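Local structure of PHOX (Pseudomonas fluorescens, 4A9V) at residues P336-G341 with A445-V450; T381-P386 with G416-R421; S72-P77 with D253-Q258; A83-N88 with I122-K127. The protein hydrolyses phosphate monoesters as an alkaline phosphatase, using an iron-calcium cofactor held by a beta-propeller fold. One frame throughout, in Å; residues are numbered along the deposited sequence.

Contact 1 of 4, residues P336-G341 with A445-V450; sequences PDHPKG and AWDLFV
Lys340 and Asp447 form a non-hydrogen-bonded antiparallel pair and Gly341 and Trp446 the hydrogen-bonded pair beside it, joining the start of strand 340-347 to strand 443-451 within an antiparallel sheet of the beta-propeller. Gly341 N donates to Trp446 O and Trp446 N to Gly341 O, each at 2.9 Å. Pro339 O accepts from Leu448 N at 3.1 Å, nearly along its C=O axis. On the face carrying Lys340 and Asp447, His338 has CG anti to the backbone N (chi1 -168°), which brings NE2 to 2.7 Å from Asp447 OD2 as a hydrogen-bond donor. The acceptor lies near the imidazole plane, yet the carboxylate is turned 83° to that ring and OD2 is approached from above its own plane. His338 ND1 accepts from Lys340 NZ at 2.8 Å, so in this conformer of Lys340 both ring nitrogens are bonded, which would limit the ring's rotation. Asp447 OD1 makes a salt bridge with Arg431 on strand 428-434, which would favour an ionised carboxylate. On the other face Trp446 takes the crowded rotamer, CG between backbone N and carbonyl carbon (chi1 67°), and its indole folds back across the glycine while NE1 bonds Asp330. Pro339 CG meets Leu448 CD1 at 3.7 Å. The evidence for close indole packing is Gly341 CA, 3.8 Å from the centroid of the Trp446 five-membered ring, in a CH-pi contact over its face.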
loop_
_atom_site.group_PDB
_atom_site.type_symbol
_atom_site.label_atom_id
_atom_site.label_comp_id
_atom_site.label_asym_id
_atom_site.label_seq_id
_atom_site.Cartn_x
_atom_site.Cartn_y
_atom_site.Cartn_z
ATOM N N PRO A 336 -1.222 20.591 21.689
ATOM C CA PRO A 336 0.048 20.203 21.076
ATOM C C PRO A 336 0.354 18.713 21.192
ATOM O O PRO A 336 1.035 18.156 20.328
ATOM C CB PRO A 336 1.085 21.043 21.830
ATOM C CG PRO A 336 0.412 21.451 23.094
ATOM C CD PRO A 336 -1.044 21.580 22.764
ATOM N N ASP A 337 -0.125 18.074 22.255
ATOM C CA ASP A 337 0.172 16.662 22.458
ATOM C C ASP A 337 -0.840 15.749 21.791
ATOM O O ASP A 337 -0.493 14.645 21.379
ATOM C CB ASP A 337 0.249 16.308 23.939
ATOM C CG ASP A 337 0.906 14.957 24.165
ATOM O OD1 ASP A 337 2.087 14.812 23.785
ATOM O OD2 ASP A 337 0.236 14.017 24.651
ATOM N N HIS A 338 -2.095 16.179 21.764
ATOM C CA HIS A 338 -3.194 15.329 21.337
ATOM C C HIS A 338 -4.301 16.128 20.690
ATOM O O HIS A 338 -5.370 16.313 21.267
ATOM C CB HIS A 338 -3.736 14.521 22.502
ATOM C CG HIS A 338 -4.672 13.440 22.072
ATOM N ND1 HIS A 338 -5.797 13.142 22.744
ATOM C CD2 HIS A 338 -4.657 12.629 20.942
ATOM C CE1 HIS A 338 -6.467 12.184 22.080
ATOM N NE2 HIS A 338 -5.763 11.863 20.983
ATOM N N PRO A 339 -4.033 16.679 19.503
ATOM C CA PRO A 339 -5.058 17.475 18.849
ATOM C C PRO A 339 -6.247 16.628 18.414
ATOM O O PRO A 339 -6.089 15.473 17.986
ATOM C CB PRO A 339 -4.327 18.065 17.644
ATOM C CG PRO A 339 -3.247 17.083 17.349
ATOM C CD PRO A 339 -2.810 16.576 18.692
ATOM N N LYS A 340 -7.441 17.197 18.625
ATOM C CA LYS A 340 -8.750 16.577 18.327
ATOM C C LYS A 340 -9.601 17.571 17.492
ATOM O O LYS A 340 -9.644 18.758 17.830
ATOM C CB LYS A 340 -9.507 16.269 19.643
ATOM C CG LYS A 340 -8.828 15.296 20.610
ATOM C CD LYS A 340 -9.540 15.240 21.967
ATOM C CE LYS A 340 -8.861 14.294 22.956
ATOM N NZ LYS A 340 -7.769 14.934 23.749
ATOM N N GLY A 341 -10.435 17.072 16.572
ATOM C CA GLY A 341 -11.400 17.920 15.890
ATOM C C GLY A 341 -12.492 17.127 15.201
ATOM O O GLY A 341 -12.778 15.986 15.570
ATOM N N ALA A 445 -15.344 12.498 14.104
ATOM C CA ALA A 445 -14.387 13.106 15.013
ATOM C C ALA A 445 -13.003 12.536 14.712
ATOM O O ALA A 445 -12.866 11.340 14.514
ATOM C CB ALA A 445 -14.786 12.790 16.444
ATOM N N TRP A 446 -11.978 13.379 14.718
ATOM C CA TRP A 446 -10.614 12.915 14.483
ATOM C C TRP A 446 -9.691 13.295 15.614
ATOM O O TRP A 446 -9.941 14.256 16.355
ATOM C CB TRP A 446 -10.083 13.420 13.134
ATOM C CG TRP A 446 -9.894 14.915 13.058
ATOM C CD1 TRP A 446 -10.783 15.849 12.559
ATOM C CD2 TRP A 446 -8.735 15.684 13.500
ATOM N NE1 TRP A 446 -10.267 17.118 12.666
ATOM C CE2 TRP A 446 -9.047 17.083 13.237
ATOM C CE3 TRP A 446 -7.536 15.366 14.109
ATOM C CZ2 TRP A 446 -8.202 18.109 13.635
ATOM C CZ3 TRP A 446 -6.683 16.402 14.478
ATOM C CH2 TRP A 446 -7.022 17.742 14.272
ATOM N N ASP A 447 -8.608 12.537 15.758
ATOM C CA ASP A 447 -7.525 12.890 16.680
ATOM C C ASP A 447 -6.215 12.344 16.131
ATOM O O ASP A 447 -6.210 11.426 15.317
ATOM C CB ASP A 447 -7.795 12.359 18.108
ATOM C CG ASP A 447 -7.657 10.841 18.227
ATOM O OD1 ASP A 447 -8.499 10.115 17.650
ATOM O OD2 ASP A 447 -6.729 10.373 18.926
ATOM N N LEU A 448 -5.099 12.926 16.555
ATOM C CA LEU A 448 -3.798 12.335 16.225
ATOM C C LEU A 448 -3.407 11.317 17.293
ATOM O O LEU A 448 -3.011 11.659 18.410
ATOM C CB LEU A 448 -2.712 13.380 16.038
ATOM C CG LEU A 448 -2.857 14.253 14.783
ATOM C CD1 LEU A 448 -1.644 15.157 14.611
ATOM C CD2 LEU A 448 -3.090 13.435 13.519
ATOM N N PHE A 449 -3.524 10.046 16.926
ATOM C CA PHE A 449 -3.194 8.935 17.809
ATOM C C PHE A 449 -1.725 8.958 18.235
ATOM O O PHE A 449 -1.408 8.646 19.377
ATOM C CB PHE A 449 -3.528 7.611 17.106
ATOM C CG PHE A 449 -3.160 6.396 17.900
ATOM C CD1 PHE A 449 -3.842 6.081 19.060
ATOM C CD2 PHE A 449 -2.074 5.618 17.544
ATOM C CE1 PHE A 449 -3.446 5.027 19.857
ATOM C CE2 PHE A 449 -1.712 4.522 18.304
ATOM C CZ PHE A 449 -2.379 4.246 19.483
ATOM N N VAL A 450 -0.830 9.328 17.325
ATOM C CA VAL A 450 0.561 9.561 17.692
ATOM C C VAL A 450 1.148 10.586 16.738
ATOM O O VAL A 450 0.745 10.667 15.578
ATOM C CB VAL A 450 1.385 8.248 17.697
ATOM C CG1 VAL A 450 1.551 7.692 16.299
ATOM C CG2 VAL A 450 2.743 8.471 18.357
#

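Contact 2 of 4, residues T381-P386 with G416-R421; sequences TRMDRP and GGPNPR
An inverse gamma turn centred on Asp384 meets a type II' beta turn, Gly416 to Asn419, which lies in the loop between strands 398-402 and 428-434. Asn419 N to Gly416 O (2.9 Å) closes the beta turn, and Asn419 projects its side chain from the end of it, CG anti to the carbonyl carbon. Asn419 OD1 accepts from Asp384 N at 3.0 Å, with the donor 46° out of the carbonyl plane. Asn419 ND2 points almost straight at Met383 SD, a weak hydrogen bond of 3.6 Å. The Met383 chain, bent at chi2 and chi3, sets CE 3.8 Å from Pro418 CG. The Asp384 carboxylate slides past the amide in the opposite direction. A water donates to Asp384 OD2 at 2.7 Å and accepts from Arg421 N, bridging the two segments. Elsewhere, Arg408 (a salt bridge) and Asn405 hold OD1, Asn424 and Gln428 hold OD2, so Asp384 is probably ionised. An alanine at Asn419 would remove both hydrogen bonds of the side-chain amide and would probably loosen the hold of the beta turn on Asp384 N and on the Met383 side chain. Inverse gamma and type II' turns thus pack beside the propeller strands, Asp384 lying three residues before the calcium ligand Glu387.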
loop_
_atom_site.group_PDB
_atom_site.type_symbol
_atom_site.label_atom_id
_atom_site.label_comp_id
_atom_site.label_asym_id
_atom_site.label_seq_id
_atom_site.Cartn_x
_atom_site.Cartn_y
_atom_site.Cartn_z
ATOM N N THR A 381 -9.014 18.641 2.208
ATOM C CA THR A 381 -7.852 19.073 2.977
ATOM C C THR A 381 -6.587 18.366 2.500
ATOM O O THR A 381 -6.518 17.134 2.491
ATOM C CB THR A 381 -8.037 18.769 4.472
ATOM O OG1 THR A 381 -9.248 19.373 4.945
ATOM C CG2 THR A 381 -6.843 19.249 5.288
ATOM N N ARG A 382 -5.578 19.150 2.140
ATOM C CA ARG A 382 -4.288 18.604 1.726
ATOM C C ARG A 382 -3.564 17.968 2.906
ATOM O O ARG A 382 -3.466 18.572 3.973
ATOM C CB ARG A 382 -3.440 19.728 1.133
ATOM C CG ARG A 382 -4.069 20.367 -0.098
ATOM C CD ARG A 382 -3.140 21.384 -0.731
ATOM N NE ARG A 382 -2.048 20.721 -1.431
ATOM C CZ ARG A 382 -1.125 21.359 -2.138
ATOM N NH1 ARG A 382 -1.037 22.674 -2.045
ATOM N NH2 ARG A 382 -0.252 20.687 -2.880
ATOM N N MET A 383 -3.084 16.737 2.719
ATOM C CA MET A 383 -2.584 15.916 3.820
ATOM C C MET A 383 -1.095 15.591 3.677
ATOM O O MET A 383 -0.542 15.567 2.572
ATOM C CB MET A 383 -3.380 14.612 3.913
ATOM C CG MET A 383 -4.882 14.806 4.089
ATOM S SD MET A 383 -5.371 15.741 5.550
ATOM C CE MET A 383 -5.034 14.550 6.840
ATOM N N ASP A 384 -0.489 15.225 4.806
ATOM C CA ASP A 384 0.916 14.806 4.854
ATOM C C ASP A 384 1.082 13.330 4.435
ATOM O O ASP A 384 1.376 12.466 5.264
ATOM C CB ASP A 384 1.483 14.975 6.273
ATOM C CG ASP A 384 1.675 16.422 6.703
ATOM O OD1 ASP A 384 1.509 17.342 5.873
ATOM O OD2 ASP A 384 2.060 16.596 7.886
ATOM N N ARG A 385 0.952 13.067 3.139
ATOM C CA ARG A 385 1.210 11.742 2.564
ATOM C C ARG A 385 0.449 10.625 3.266
ATOM O O ARG A 385 1.038 9.760 3.923
ATOM C CB ARG A 385 2.699 11.424 2.547
ATOM C CG ARG A 385 3.509 12.335 1.647
ATOM C CD ARG A 385 4.930 11.830 1.540
ATOM N NE ARG A 385 4.947 10.501 0.950
ATOM C CZ ARG A 385 5.909 9.611 1.142
ATOM N NH1 ARG A 385 7.065 10.003 1.660
ATOM N NH2 ARG A 385 5.770 8.376 0.678
ATOM N N PRO A 386 -0.864 10.558 3.031
ATOM C CA PRO A 386 -1.625 9.402 3.488
ATOM C C PRO A 386 -1.089 8.108 2.906
ATOM O O PRO A 386 -0.942 7.989 1.688
ATOM C CB PRO A 386 -3.043 9.678 2.970
ATOM C CG PRO A 386 -3.076 11.124 2.619
ATOM C CD PRO A 386 -1.681 11.489 2.237
ATOM N N GLY A 416 -1.676 23.030 10.386
ATOM C CA GLY A 416 -2.837 23.026 11.255
ATOM C C GLY A 416 -3.506 21.671 11.331
ATOM O O GLY A 416 -3.259 20.790 10.506
ATOM N N GLY A 417 -4.432 21.538 12.271
ATOM C CA GLY A 417 -5.274 20.352 12.346
ATOM C C GLY A 417 -4.446 19.083 12.420
ATOM O O GLY A 417 -3.523 18.988 13.231
ATOM N N PRO A 418 -4.728 18.121 11.533
ATOM C CA PRO A 418 -4.030 16.843 11.592
ATOM C C PRO A 418 -2.645 16.862 10.944
ATOM O O PRO A 418 -1.993 15.814 10.875
ATOM C CB PRO A 418 -4.977 15.906 10.851
ATOM C CG PRO A 418 -5.658 16.793 9.854
ATOM C CD PRO A 418 -5.859 18.089 10.587
ATOM N N ASN A 419 -2.215 18.045 10.488
ATOM C CA ASN A 419 -0.882 18.254 9.910
ATOM C C ASN A 419 -0.168 19.388 10.672
ATOM O O ASN A 419 -0.057 20.512 10.174
ATOM C CB ASN A 419 -0.986 18.567 8.411
ATOM C CG ASN A 419 -1.803 17.527 7.652
ATOM O OD1 ASN A 419 -1.335 16.419 7.395
ATOM N ND2 ASN A 419 -3.017 17.900 7.255
ATOM N N PRO A 420 0.265 19.109 11.916
ATOM C CA PRO A 420 0.553 20.181 12.878
ATOM C C PRO A 420 1.975 20.761 12.842
ATOM O O PRO A 420 2.280 21.637 13.651
ATOM C CB PRO A 420 0.313 19.499 14.220
ATOM C CG PRO A 420 0.680 18.075 13.965
ATOM C CD PRO A 420 0.122 17.806 12.588
ATOM N N ARG A 421 2.840 20.261 11.960
ATOM C CA ARG A 421 4.246 20.686 11.937
ATOM C C ARG A 421 4.701 21.028 10.528
ATOM O O ARG A 421 4.604 20.206 9.615
ATOM C CB ARG A 421 5.160 19.587 12.496
ATOM C CG ARG A 421 4.930 19.282 13.964
ATOM C CD ARG A 421 5.825 18.167 14.484
ATOM N NE ARG A 421 5.571 16.913 13.782
ATOM C CZ ARG A 421 6.122 15.752 14.101
ATOM N NH1 ARG A 421 6.938 15.663 15.140
ATOM N NH2 ARG A 421 5.840 14.672 13.392
HETATM O O HOH W 1 2.769 18.221 9.870
#

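Contact 3 of 4, residues S72-P77 with D253-Q258; sequences SLFEFP and DPFDPQ. With EDO (1,2-ethanediol), chain O.
O1 of a bound 1,2-ethanediol is the best-held polar atom here, gripped by two bonds to Glu75, one accepted and one weakly donated. The backbone N of Glu75 donates to O1 at 2.8 Å in a nearly straight line (175°), and O1 donates weakly to Glu75 OE2 at 2.9 Å. Lys183 NZ bonds the diol as well, which is probably from the crystallisation liquor. No hydrogen bond links the two segments themselves; their contact is aromatic and proline packing. The type I turn Asp253 to Asp256, in the loop between strands 249-252 and 262-264 of one propeller sheet, packs on edge strand 68-76 of a four-stranded sheet. Within the turn Asp253 OD1 accepts from Phe255 N at 3.0 Å in an Asx turn. Pro254 CG stands over the centre of the Phe74 ring, 4.0 Å from its centroid and only 7° off the ring normal, a well-formed CH-pi contact. Phe255, with CG anti to the carbonyl carbon, pushes the far end of its ring between Phe74 and Phe76: CE2 reaches Phe74 CB at 3.8 Å, and CZ approaches Glu75 O at 3.5 Å. Phe255 CE1 meets Pro77 CD tip to tip at 3.8 Å. The edge of Phe255 is directed at the face of Phe76 in a T-shaped pair, centroids 5.7 Å apart and planes at 66°. Phe74 and Phe76 also make cation-pi contacts, with Lys183 and Arg82 respectively. The chemistry implies that shape and ring orientation hold this turn on the strand, while polar bonds serve to shape the turn internally.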
loop_
_atom_site.group_PDB
_atom_site.type_symbol
_atom_site.label_atom_id
_atom_site.label_comp_id
_atom_site.label_asym_id
_atom_site.label_seq_id
_atom_site.Cartn_x
_atom_site.Cartn_y
_atom_site.Cartn_z
ATOM N N SER A 72 -2.704 -9.941 1.559
ATOM C CA SER A 72 -3.777 -10.497 2.372
ATOM C C SER A 72 -3.714 -12.018 2.356
ATOM O O SER A 72 -3.340 -12.634 1.348
ATOM C CB SER A 72 -5.146 -10.061 1.837
ATOM O OG SER A 72 -5.376 -8.673 1.994
ATOM N N LEU A 73 -4.218 -12.606 3.437
ATOM C CA LEU A 73 -4.383 -14.042 3.557
ATOM C C LEU A 73 -5.878 -14.381 3.542
ATOM O O LEU A 73 -6.681 -13.744 4.232
ATOM C CB LEU A 73 -3.716 -14.538 4.847
ATOM C CG LEU A 73 -3.790 -16.042 5.101
ATOM C CD1 LEU A 73 -2.568 -16.524 5.862
ATOM C CD2 LEU A 73 -5.055 -16.435 5.849
ATOM N N PHE A 74 -6.221 -15.396 2.754
ATOM C CA PHE A 74 -7.583 -15.888 2.609
ATOM C C PHE A 74 -7.650 -17.312 3.136
ATOM O O PHE A 74 -6.997 -18.209 2.619
ATOM C CB PHE A 74 -7.990 -15.880 1.131
ATOM C CG PHE A 74 -8.076 -14.502 0.533
ATOM C CD1 PHE A 74 -6.941 -13.846 0.083
ATOM C CD2 PHE A 74 -9.297 -13.850 0.443
ATOM C CE1 PHE A 74 -7.021 -12.562 -0.426
ATOM C CE2 PHE A 74 -9.381 -12.562 -0.063
ATOM C CZ PHE A 74 -8.239 -11.920 -0.496
ATOM N N GLU A 75 -8.466 -17.523 4.159
ATOM C CA GLU A 75 -8.833 -18.859 4.644
ATOM C C GLU A 75 -9.279 -19.721 3.481
ATOM O O GLU A 75 -10.073 -19.266 2.675
ATOM C CB GLU A 75 -10.003 -18.744 5.624
ATOM C CG GLU A 75 -9.638 -18.125 6.960
ATOM C CD GLU A 75 -10.852 -17.640 7.729
ATOM O OE1 GLU A 75 -11.587 -18.487 8.276
ATOM O OE2 GLU A 75 -11.064 -16.410 7.794
ATOM N N PHE A 76 -8.844 -20.972 3.423
ATOM C CA PHE A 76 -9.285 -21.865 2.374
ATOM C C PHE A 76 -10.552 -22.590 2.825
ATOM O O PHE A 76 -10.531 -23.308 3.816
ATOM C CB PHE A 76 -8.178 -22.873 2.057
ATOM C CG PHE A 76 -8.299 -23.490 0.699
ATOM C CD1 PHE A 76 -9.226 -24.487 0.464
ATOM C CD2 PHE A 76 -7.541 -23.022 -0.360
ATOM C CE1 PHE A 76 -9.398 -25.010 -0.802
ATOM C CE2 PHE A 76 -7.694 -23.552 -1.630
ATOM C CZ PHE A 76 -8.612 -24.563 -1.844
ATOM N N PRO A 77 -11.691 -22.335 2.164
ATOM C CA PRO A 77 -12.931 -22.951 2.634
ATOM C C PRO A 77 -12.812 -24.472 2.756
ATOM O O PRO A 77 -12.334 -25.133 1.840
ATOM C CB PRO A 77 -13.946 -22.549 1.556
ATOM C CG PRO A 77 -13.412 -21.262 1.016
ATOM C CD PRO A 77 -11.921 -21.451 1.010
ATOM N N ASP A 253 -9.791 -12.229 -7.992
ATOM C CA ASP A 253 -10.335 -13.398 -7.317
ATOM C C ASP A 253 -9.249 -14.458 -7.165
ATOM O O ASP A 253 -8.928 -15.151 -8.126
ATOM C CB ASP A 253 -11.507 -13.966 -8.114
ATOM C CG ASP A 253 -12.159 -15.156 -7.431
ATOM O OD1 ASP A 253 -11.649 -15.605 -6.380
ATOM O OD2 ASP A 253 -13.169 -15.672 -7.967
ATOM N N PRO A 254 -8.663 -14.577 -5.965
ATOM C CA PRO A 254 -7.548 -15.508 -5.828
ATOM C C PRO A 254 -7.971 -16.971 -5.956
ATOM O O PRO A 254 -7.127 -17.837 -6.165
ATOM C CB PRO A 254 -7.020 -15.218 -4.421
ATOM C CG PRO A 254 -8.208 -14.706 -3.675
ATOM C CD PRO A 254 -9.015 -13.937 -4.683
ATOM N N PHE A 255 -9.255 -17.256 -5.776
ATOM C CA PHE A 255 -9.739 -18.630 -5.858
ATOM C C PHE A 255 -10.119 -19.066 -7.275
ATOM O O PHE A 255 -10.527 -20.209 -7.479
ATOM C CB PHE A 255 -10.908 -18.843 -4.899
ATOM C CG PHE A 255 -10.504 -18.823 -3.454
ATOM C CD1 PHE A 255 -10.004 -19.963 -2.844
ATOM C CD2 PHE A 255 -10.568 -17.654 -2.716
ATOM C CE1 PHE A 255 -9.582 -19.941 -1.529
ATOM C CE2 PHE A 255 -10.149 -17.629 -1.398
ATOM C CZ PHE A 255 -9.640 -18.767 -0.810
ATOM N N ASP A 256 -9.935 -18.187 -8.253
ATOM C CA ASP A 256 -10.175 -18.541 -9.652
ATOM C C ASP A 256 -8.969 -18.161 -10.501
ATOM O O ASP A 256 -8.831 -17.018 -10.923
ATOM C CB ASP A 256 -11.421 -17.829 -10.190
ATOM C CG ASP A 256 -11.727 -18.194 -11.632
ATOM O OD1 ASP A 256 -10.957 -18.976 -12.232
ATOM O OD2 ASP A 256 -12.697 -17.630 -12.188
ATOM N N PRO A 257 -8.043 -19.101 -10.692
ATOM C CA PRO A 257 -6.767 -18.739 -11.304
ATOM C C PRO A 257 -6.848 -18.427 -12.795
ATOM O O PRO A 257 -5.866 -17.970 -13.369
ATOM C CB PRO A 257 -5.876 -19.964 -11.046
ATOM C CG PRO A 257 -6.799 -21.066 -10.672
ATOM C CD PRO A 257 -8.023 -20.442 -10.088
ATOM N N GLN A 258 -8.020 -18.598 -13.398
ATOM C CA GLN A 258 -8.219 -18.198 -14.785
ATOM C C GLN A 258 -9.090 -16.949 -14.914
ATOM O O GLN A 258 -9.448 -16.557 -16.020
ATOM C CB GLN A 258 -8.819 -19.350 -15.590
ATOM C CG GLN A 258 -7.829 -20.474 -15.863
ATOM C CD GLN A 258 -7.582 -21.348 -14.650
ATOM O OE1 GLN A 258 -8.523 -21.789 -13.986
ATOM N NE2 GLN A 258 -6.315 -21.653 -14.386
HETATM C C1 EDO O . -11.034 -15.753 4.812
HETATM O O1 EDO O . -9.680 -15.408 5.446
HETATM C C2 EDO O . -11.300 -14.781 3.656
HETATM O O2 EDO O . -12.057 -15.446 2.629
#

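Contact 4 of 4, residues A83-N88 with I122-K127; sequences ALMAIN and IEVQRK
Main-chain bonding comes first: strands 82-89 and 118-127 are central neighbours in a four-stranded antiparallel sheet of the propeller, and their segment axes run at 140°. Ala83 pairs with Val124 through N to O bonds of 3.0 Å (Ala83 N to Val124 O) and 2.9 Å (Val124 N to Ala83 O). Met85 pairs with Ile122 by a straighter set, Met85 N to Ile122 O at 2.8 Å and Ile122 N to Met85 O at 2.9 Å, both nearly along the C=O axes. Leu84 and Glu123 form the non-hydrogen-bonded pair between them.

Apolar packing fills the face bearing Ala83, Met85, Ile122 and Val124. Met85, with CG anti to the carbonyl carbon and chi2 extended, brings SD to 4.1 Å from Val124 CG1, and Ala83 CB rests on Val124 CG2. Ile122 keeps CG1 in the crowded position (chi1 65°), which delivers its CD1 to Ile87 CD1 at 3.8 Å.

The other face is mixed: Leu84 CD2 packs on Glu123 CB at 3.9 Å. Glu123 is extended beyond CG, and its OE2 accepts from Gln125 NE2 at 2.7 Å, above the carboxylate plane. OE2 also makes a salt bridge with Arg82, and OE1 bonds Ser137. An alanine at Glu123 would remove these bonds and would probably leave Arg82, Gln125 and Ser137 less firmly placed. The chemistry implies an apolar face and a mixed one with a buried carboxylate, which is probably ionised, its likely charge met by Arg82.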
loop_
_atom_site.group_PDB
_atom_site.type_symbol
_atom_site.label_atom_id
_atom_site.label_comp_id
_atom_site.label_asym_id
_atom_site.label_seq_id
_atom_site.Cartn_x
_atom_site.Cartn_y
_atom_site.Cartn_z
ATOM N N ALA A 83 -4.324 -22.102 2.991
ATOM C CA ALA A 83 -4.750 -20.714 2.805
ATOM C C ALA A 83 -4.162 -20.226 1.495
ATOM O O ALA A 83 -3.196 -20.800 0.987
ATOM C CB ALA A 83 -4.280 -19.839 3.956
ATOM N N LEU A 84 -4.746 -19.172 0.939
ATOM C CA LEU A 84 -4.120 -18.454 -0.157
ATOM C C LEU A 84 -3.634 -17.111 0.355
ATOM O O LEU A 84 -4.270 -16.490 1.194
ATOM C CB LEU A 84 -5.091 -18.238 -1.326
ATOM C CG LEU A 84 -5.726 -19.496 -1.920
ATOM C CD1 LEU A 84 -6.534 -19.100 -3.145
ATOM C CD2 LEU A 84 -4.673 -20.535 -2.285
ATOM N N MET A 85 -2.520 -16.644 -0.192
ATOM C CA MET A 85 -2.073 -15.284 0.039
ATOM C C MET A 85 -1.947 -14.576 -1.296
ATOM O O MET A 85 -1.445 -15.150 -2.257
ATOM C CB MET A 85 -0.728 -15.287 0.763
ATOM C CG MET A 85 -0.823 -15.869 2.152
ATOM S SD MET A 85 0.731 -15.905 3.072
ATOM C CE MET A 85 0.962 -14.170 3.452
ATOM N N ALA A 86 -2.434 -13.342 -1.360
ATOM C CA ALA A 86 -2.222 -12.494 -2.512
ATOM C C ALA A 86 -1.289 -11.384 -2.065
ATOM O O ALA A 86 -1.559 -10.695 -1.072
ATOM C CB ALA A 86 -3.544 -11.917 -2.994
ATOM N N ILE A 87 -0.163 -11.252 -2.767
ATOM C CA ILE A 87 0.937 -10.411 -2.329
ATOM C C ILE A 87 1.336 -9.489 -3.476
ATOM O O ILE A 87 1.653 -9.933 -4.584
ATOM C CB ILE A 87 2.144 -11.265 -1.907
ATOM C CG1 ILE A 87 1.780 -12.218 -0.761
ATOM C CG2 ILE A 87 3.311 -10.372 -1.529
ATOM C CD1 ILE A 87 2.611 -13.487 -0.729
ATOM N N ASN A 88 1.320 -8.190 -3.208
ATOM C CA ASN A 88 1.709 -7.209 -4.199
ATOM C C ASN A 88 3.203 -7.245 -4.446
ATOM O O ASN A 88 3.987 -7.442 -3.518
ATOM C CB ASN A 88 1.359 -5.812 -3.723
ATOM C CG ASN A 88 -0.125 -5.538 -3.722
ATOM O OD1 ASN A 88 -0.940 -6.340 -4.191
ATOM N ND2 ASN A 88 -0.481 -4.364 -3.236
ATOM N N ILE A 122 -0.290 -17.104 -4.014
ATOM C CA ILE A 122 0.350 -18.350 -3.613
ATOM C C ILE A 122 -0.522 -19.128 -2.644
ATOM O O ILE A 122 -1.281 -18.548 -1.872
ATOM C CB ILE A 122 1.737 -18.109 -2.980
ATOM C CG1 ILE A 122 1.632 -17.343 -1.656
ATOM C CG2 ILE A 122 2.657 -17.402 -3.968
ATOM C CD1 ILE A 122 2.957 -17.221 -0.929
ATOM N N GLU A 123 -0.397 -20.451 -2.676
ATOM C CA GLU A 123 -0.935 -21.299 -1.630
ATOM C C GLU A 123 0.101 -21.514 -0.543
ATOM O O GLU A 123 1.279 -21.754 -0.827
ATOM C CB GLU A 123 -1.381 -22.645 -2.203
ATOM C CG GLU A 123 -1.942 -23.560 -1.124
ATOM C CD GLU A 123 -2.442 -24.899 -1.617
ATOM O OE1 GLU A 123 -2.828 -25.008 -2.796
ATOM O OE2 GLU A 123 -2.604 -25.791 -0.761
ATOM N N VAL A 124 -0.365 -21.476 0.704
ATOM C CA VAL A 124 0.429 -21.912 1.838
ATOM C C VAL A 124 -0.311 -23.025 2.573
ATOM O O VAL A 124 -1.543 -23.086 2.573
ATOM C CB VAL A 124 0.758 -20.739 2.791
ATOM C CG1 VAL A 124 1.660 -19.745 2.084
ATOM C CG2 VAL A 124 -0.500 -20.049 3.288
ATOM N N GLN A 125 0.451 -23.929 3.169
ATOM C CA GLN A 125 -0.107 -25.056 3.898
ATOM C C GLN A 125 0.635 -25.177 5.214
ATOM O O GLN A 125 1.846 -24.961 5.281
ATOM C CB GLN A 125 0.056 -26.353 3.101
ATOM C CG GLN A 125 -1.046 -26.626 2.090
ATOM C CD GLN A 125 -0.837 -27.927 1.333
ATOM O OE1 GLN A 125 -0.003 -28.751 1.716
ATOM N NE2 GLN A 125 -1.497 -28.058 0.185
ATOM N N ARG A 126 -0.076 -25.632 6.230
ATOM C CA ARG A 126 0.507 -25.776 7.542
ATOM C C ARG A 126 0.914 -27.219 7.748
ATOM O O ARG A 126 0.099 -28.134 7.617
ATOM C CB ARG A 126 -0.483 -25.359 8.612
ATOM C CG ARG A 126 0.041 -25.616 10.006
ATOM C CD ARG A 126 -0.725 -24.833 11.045
ATOM N NE ARG A 126 -2.169 -24.886 10.845
ATOM C CZ ARG A 126 -3.002 -24.009 11.383
ATOM N NH1 ARG A 126 -2.516 -23.039 12.144
ATOM N NH2 ARG A 126 -4.292 -24.037 11.087
ATOM N N LYS A 127 2.185 -27.405 8.085
ATOM C CA LYS A 127 2.731 -28.718 8.388
ATOM C C LYS A 127 3.551 -28.627 9.669
ATOM O O LYS A 127 4.303 -27.673 9.860
ATOM C CB LYS A 127 3.624 -29.192 7.236
ATOM C CG LYS A 127 2.862 -29.659 6.005
ATOM C CD LYS A 127 3.746 -30.495 5.090
ATOM C CE LYS A 127 4.588 -29.625 4.170
ATOM N NZ LYS A 127 5.669 -30.397 3.493
#

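How the contacts relate
From the N terminus, contact 3 opens first at residues 72-77; contact 4 then opens at 83-88 and closes at 122-127, wholly inside the long loop that contact 3 shuts at 253-258. Contact 1 opens at 336-341 and encloses contact 2, 381-386 with 416-421, before closing at 445-450: two nested pairs in series, with no crossing. Contact 3 links the four-stranded sheet of contact 4 to the loop before strand 262-264; Phe74 N lies 2.7 Å from Leu84 O, a probable hydrogen bond. Contact 1 joins strands 340-347 and 443-451 of the large antiparallel sheet and touches contact 2 by packing. Contact 2 lies across the chain's centre from contacts 3 and 4.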